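Local coordinates for protein putative oxidoreductase with NAD(P)-binding Rossmann-fold domain (Clostridium difficile, PDB 3UUW) that is a putative oxidoreductase of the GFO/IDH/MocA family, which probably binds NAD(P) in its Rossmann-fold domain, its substrate not established, at residues N157-Y168 with L192-H203. Residues are numbered along the deposited sequence; the frame is centred on the assembly and turned at random.
Sequences NVRFDSTLIDDY and LTDNKNLIFVSH
Val-201 CG1 sits squarely over one face of the Tyr-168 ring, 3.6 Å from its centroid, a CH-pi contact at the apolar centre where helix 160-179 packs on strand 198-206. With CG anti to the backbone N (chi1 -168°), the tyrosine ring extends across Val-201 to His-203. The same methyl meets Leu-164 CD2, which also reaches Leu-198 CD2, a methyl that Thr-163 CG2 touches too. Nearer the helix start, both methyls of Leu-192 lie along one side of Phe-160: CD2 presses on CB at 3.4 Å, while CD1 lies over the ring face, offset toward its rim. Outward from this core, Tyr-168 OH shares a 2.7 Å hydrogen bond with His-203 ND1; Thr-214 and Glu-188 are further partners of the hydroxyl and of His-203 NE2. At the other end, Phe-160 N donates to Lys-196 O. Asn-197 ND2 hydrogen-bonds twice, to Asn-157 OD1 at 3.1 Å, on an in-plane lone pair, and to Val-158 O at 3.0 Å, from above the Val-158 carbonyl plane. Thr-193 OG1 donates to Asn-197 OD1. One water bridges Val-158 O, Thr-163 OG1 and Leu-198 N. Helix 160-168, crossing strand 198-203 at -52° on a mixed, largely antiparallel sheet, exemplifies the alpha/beta C-terminal domain of GFO/IDH/MocA oxidoreductases.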
loop_
_atom_site.group_PDB
_atom_site.type_symbol
_atom_site.label_atom_id
_atom_site.label_comp_id
_atom_site.label_asym_id
_atom_site.label_seq_id
_atom_site.Cartn_x
_atom_site.Cartn_y
_atom_site.Cartn_z
ATOM N N ASN A 157 5.802 27.805 19.512
ATOM C CA ASN A 157 5.322 29.011 20.172
ATOM C C ASN A 157 5.424 30.260 19.292
ATOM O O ASN A 157 6.236 31.154 19.526
ATOM C CB ASN A 157 6.024 29.220 21.516
ATOM C CG ASN A 157 5.264 30.172 22.433
ATOM O OD1 ASN A 157 4.091 30.471 22.206
ATOM N ND2 ASN A 157 5.931 30.638 23.488
ATOM N N VAL A 158 4.589 30.294 18.260
ATOM C CA VAL A 158 4.457 31.458 17.400
ATOM C C VAL A 158 2.960 31.671 17.278
ATOM O O VAL A 158 2.196 30.704 17.301
ATOM C CB VAL A 158 5.076 31.242 16.025
ATOM C CG1 VAL A 158 5.170 32.575 15.288
ATOM C CG2 VAL A 158 6.460 30.610 16.155
ATOM N N ARG A 159 2.524 32.922 17.189
ATOM C CA ARG A 159 1.095 33.179 17.105
ATOM C C ARG A 159 0.521 32.486 15.852
ATOM O O ARG A 159 1.188 32.369 14.827
ATOM C CB ARG A 159 0.796 34.674 17.120
ATOM C CG ARG A 159 -0.648 34.975 17.443
ATOM C CD ARG A 159 -0.920 36.463 17.607
ATOM N NE ARG A 159 -2.334 36.668 17.908
ATOM C CZ ARG A 159 -2.910 37.842 18.134
ATOM N NH1 ARG A 159 -2.199 38.969 18.101
ATOM N NH2 ARG A 159 -4.210 37.888 18.398
ATOM N N PHE A 160 -0.715 32.022 15.962
ATOM C CA PHE A 160 -1.344 31.241 14.877
ATOM C C PHE A 160 -1.340 31.948 13.516
ATOM O O PHE A 160 -1.222 31.292 12.482
ATOM C CB PHE A 160 -2.766 30.865 15.263
ATOM C CG PHE A 160 -3.729 32.012 15.170
ATOM C CD1 PHE A 160 -3.824 32.944 16.190
ATOM C CD2 PHE A 160 -4.525 32.169 14.041
ATOM C CE1 PHE A 160 -4.701 34.013 16.098
ATOM C CE2 PHE A 160 -5.413 33.229 13.944
ATOM C CZ PHE A 160 -5.498 34.156 14.975
ATOM N N ASP A 161 -1.499 33.275 13.497
ATOM C CA ASP A 161 -1.534 33.994 12.218
ATOM C C ASP A 161 -0.247 33.828 11.402
ATOM O O ASP A 161 -0.296 33.739 10.175
ATOM C CB ASP A 161 -1.912 35.477 12.384
ATOM C CG ASP A 161 -1.003 36.230 13.352
ATOM O OD1 ASP A 161 -0.537 35.656 14.362
ATOM O OD2 ASP A 161 -0.770 37.432 13.103
ATOM N N SER A 162 0.891 33.765 12.077
ATOM C CA SER A 162 2.172 33.533 11.405
ATOM C C SER A 162 2.177 32.169 10.714
ATOM O O SER A 162 2.571 32.044 9.564
ATOM C CB SER A 162 3.314 33.606 12.414
ATOM O OG SER A 162 3.281 34.843 13.079
ATOM N N THR A 163 1.722 31.147 11.424
ATOM C CA THR A 163 1.655 29.797 10.860
ATOM C C THR A 163 0.674 29.722 9.675
ATOM O O THR A 163 0.942 29.088 8.670
ATOM C CB THR A 163 1.282 28.786 11.956
ATOM O OG1 THR A 163 2.157 28.973 13.077
ATOM C CG2 THR A 163 1.410 27.366 11.459
ATOM N N LEU A 164 -0.461 30.411 9.776
ATOM C CA LEU A 164 -1.399 30.408 8.670
ATOM C C LEU A 164 -0.783 30.999 7.382
ATOM O O LEU A 164 -0.832 30.380 6.342
ATOM C CB LEU A 164 -2.670 31.169 9.044
ATOM C CG LEU A 164 -3.584 30.538 10.095
ATOM C CD1 LEU A 164 -4.784 31.450 10.348
ATOM C CD2 LEU A 164 -4.041 29.112 9.701
ATOM N N ILE A 165 -0.177 32.176 7.510
ATOM C CA ILE A 165 0.403 32.888 6.380
ATOM C C ILE A 165 1.632 32.194 5.800
ATOM O O ILE A 165 1.889 32.276 4.600
ATOM C CB ILE A 165 0.794 34.331 6.792
ATOM C CG1 ILE A 165 -0.447 35.121 7.208
ATOM C CG2 ILE A 165 1.458 35.042 5.642
ATOM C CD1 ILE A 165 -1.429 35.324 6.074
ATOM N N ASP A 166 2.357 31.490 6.661
ATOM C CA ASP A 166 3.620 30.834 6.320
ATOM C C ASP A 166 3.445 29.438 5.738
ATOM O O ASP A 166 4.199 29.040 4.850
ATOM C CB ASP A 166 4.486 30.730 7.580
ATOM C CG ASP A 166 5.901 30.272 7.290
ATOM O OD1 ASP A 166 6.549 30.844 6.381
ATOM O OD2 ASP A 166 6.377 29.356 8.000
ATOM N N ASP A 167 2.464 28.689 6.242
ATOM C CA ASP A 167 2.305 27.299 5.835
ATOM C C ASP A 167 0.918 26.929 5.327
ATOM O O ASP A 167 0.801 26.304 4.280
ATOM C CB ASP A 167 2.711 26.372 6.964
ATOM C CG ASP A 167 3.075 24.971 6.470
ATOM O OD1 ASP A 167 3.079 24.729 5.237
ATOM O OD2 ASP A 167 3.356 24.102 7.320
ATOM N N TYR A 168 -0.139 27.318 6.035
ATOM C CA TYR A 168 -1.489 27.012 5.559
ATOM C C TYR A 168 -1.748 27.673 4.206
ATOM O O TYR A 168 -2.595 27.211 3.440
ATOM C CB TYR A 168 -2.531 27.477 6.549
ATOM C CG TYR A 168 -3.947 26.986 6.331
ATOM C CD1 TYR A 168 -4.239 25.625 6.179
ATOM C CD2 TYR A 168 -4.999 27.864 6.383
ATOM C CE1 TYR A 168 -5.567 25.175 6.028
ATOM C CE2 TYR A 168 -6.342 27.426 6.220
ATOM C CZ TYR A 168 -6.613 26.082 6.068
ATOM O OH TYR A 168 -7.933 25.671 5.946
ATOM N N LEU A 192 -6.853 26.648 18.737
ATOM C CA LEU A 192 -5.642 27.286 19.220
ATOM C C LEU A 192 -5.329 26.865 20.632
ATOM O O LEU A 192 -6.233 26.535 21.405
ATOM C CB LEU A 192 -5.814 28.817 19.223
ATOM C CG LEU A 192 -6.251 29.466 17.902
ATOM C CD1 LEU A 192 -6.462 30.987 18.087
ATOM C CD2 LEU A 192 -5.264 29.173 16.787
ATOM N N THR A 193 -4.044 26.891 20.968
ATOM C CA THR A 193 -3.612 26.664 22.345
ATOM C C THR A 193 -4.029 27.873 23.174
ATOM O O THR A 193 -4.455 28.907 22.629
ATOM C CB THR A 193 -2.078 26.521 22.461
ATOM O OG1 THR A 193 -1.443 27.758 22.091
ATOM C CG2 THR A 193 -1.562 25.389 21.597
ATOM N N ASP A 194 -3.912 27.745 24.487
ATOM C CA ASP A 194 -4.214 28.856 25.381
ATOM C C ASP A 194 -3.372 30.074 25.012
ATOM O O ASP A 194 -3.835 31.205 25.125
ATOM C CB ASP A 194 -3.975 28.470 26.847
ATOM C CG ASP A 194 -5.005 27.470 27.371
ATOM O OD1 ASP A 194 -4.854 27.009 28.525
ATOM O OD2 ASP A 194 -5.965 27.145 26.636
ATOM N N ASN A 195 -2.138 29.834 24.571
ATOM C CA ASN A 195 -1.226 30.912 24.171
ATOM C C ASN A 195 -1.356 31.326 22.705
ATOM O O ASN A 195 -0.446 31.946 22.165
ATOM C CB ASN A 195 0.229 30.521 24.476
ATOM C CG ASN A 195 0.531 30.511 25.966
ATOM O OD1 ASN A 195 -0.094 31.230 26.747
ATOM N ND2 ASN A 195 1.507 29.700 26.366
ATOM N N LYS A 196 -2.482 30.985 22.074
ATOM C CA LYS A 196 -2.781 31.377 20.685
ATOM C C LYS A 196 -1.896 30.780 19.589
ATOM O O LYS A 196 -1.763 31.370 18.502
ATOM C CB LYS A 196 -2.847 32.915 20.551
ATOM C CG LYS A 196 -4.228 33.516 20.780
ATOM C CD LYS A 196 -4.866 33.034 22.056
ATOM C CE LYS A 196 -6.220 33.675 22.270
ATOM N NZ LYS A 196 -6.845 33.178 23.522
ATOM N N ASN A 197 -1.322 29.607 19.849
ATOM C CA ASN A 197 -0.566 28.884 18.828
ATOM C C ASN A 197 -1.554 28.001 18.039
ATOM O O ASN A 197 -2.524 27.498 18.613
ATOM C CB ASN A 197 0.502 28.007 19.460
ATOM C CG ASN A 197 1.312 28.737 20.515
ATOM O OD1 ASN A 197 1.361 28.309 21.658
ATOM N ND2 ASN A 197 1.910 29.869 20.148
ATOM N N LEU A 198 -1.295 27.796 16.749
ATOM C CA LEU A 198 -2.157 26.969 15.909
ATOM C C LEU A 198 -2.025 25.485 16.216
ATOM O O LEU A 198 -0.918 24.929 16.187
ATOM C CB LEU A 198 -1.823 27.174 14.422
ATOM C CG LEU A 198 -2.685 26.380 13.418
ATOM C CD1 LEU A 198 -4.140 26.796 13.523
ATOM C CD2 LEU A 198 -2.180 26.567 12.002
ATOM N N ILE A 199 -3.154 24.847 16.495
ATOM C CA ILE A 199 -3.216 23.380 16.628
ATOM C C ILE A 199 -3.794 22.766 15.347
ATOM O O ILE A 199 -3.185 21.900 14.710
ATOM C CB ILE A 199 -4.117 22.929 17.803
ATOM C CG1 ILE A 199 -3.606 23.439 19.152
ATOM C CG2 ILE A 199 -4.224 21.380 17.825
ATOM C CD1 ILE A 199 -4.588 23.237 20.280
ATOM N N PHE A 200 -4.988 23.209 14.984
ATOM C CA PHE A 200 -5.686 22.660 13.820
ATOM C C PHE A 200 -6.504 23.732 13.146
ATOM O O PHE A 200 -7.084 24.580 13.812
ATOM C CB PHE A 200 -6.590 21.526 14.298
ATOM C CG PHE A 200 -7.444 20.931 13.226
ATOM C CD1 PHE A 200 -6.929 19.959 12.379
ATOM C CD2 PHE A 200 -8.747 21.340 13.045
ATOM C CE1 PHE A 200 -7.702 19.407 11.354
ATOM C CE2 PHE A 200 -9.523 20.788 12.016
ATOM C CZ PHE A 200 -8.996 19.804 11.190
ATOM N N VAL A 201 -6.553 23.691 11.814
ATOM C CA VAL A 201 -7.387 24.597 11.049
ATOM C C VAL A 201 -7.980 23.835 9.889
ATOM O O VAL A 201 -7.326 22.981 9.297
ATOM C CB VAL A 201 -6.609 25.837 10.536
ATOM C CG1 VAL A 201 -5.471 25.436 9.631
ATOM C CG2 VAL A 201 -7.540 26.827 9.799
ATOM N N SER A 202 -9.219 24.162 9.570
ATOM C CA SER A 202 -9.898 23.568 8.439
ATOM C C SER A 202 -10.929 24.523 7.888
ATOM O O SER A 202 -11.498 25.331 8.627
ATOM C CB SER A 202 -10.561 22.256 8.844
ATOM O OG SER A 202 -11.334 21.751 7.778
ATOM N N HIS A 203 -11.148 24.431 6.579
ATOM C CA HIS A 203 -12.155 25.227 5.890
ATOM C C HIS A 203 -12.859 24.423 4.843
ATOM O O HIS A 203 -12.329 23.443 4.327
ATOM C CB HIS A 203 -11.542 26.451 5.242
ATOM C CG HIS A 203 -11.094 27.461 6.237
ATOM N ND1 HIS A 203 -9.829 27.455 6.781
ATOM C CD2 HIS A 203 -11.770 28.447 6.855
ATOM C CE1 HIS A 203 -9.736 28.433 7.666
ATOM N NE2 HIS A 203 -10.908 29.034 7.749
HETATM O O HOH W 1 1.242 28.755 15.723
#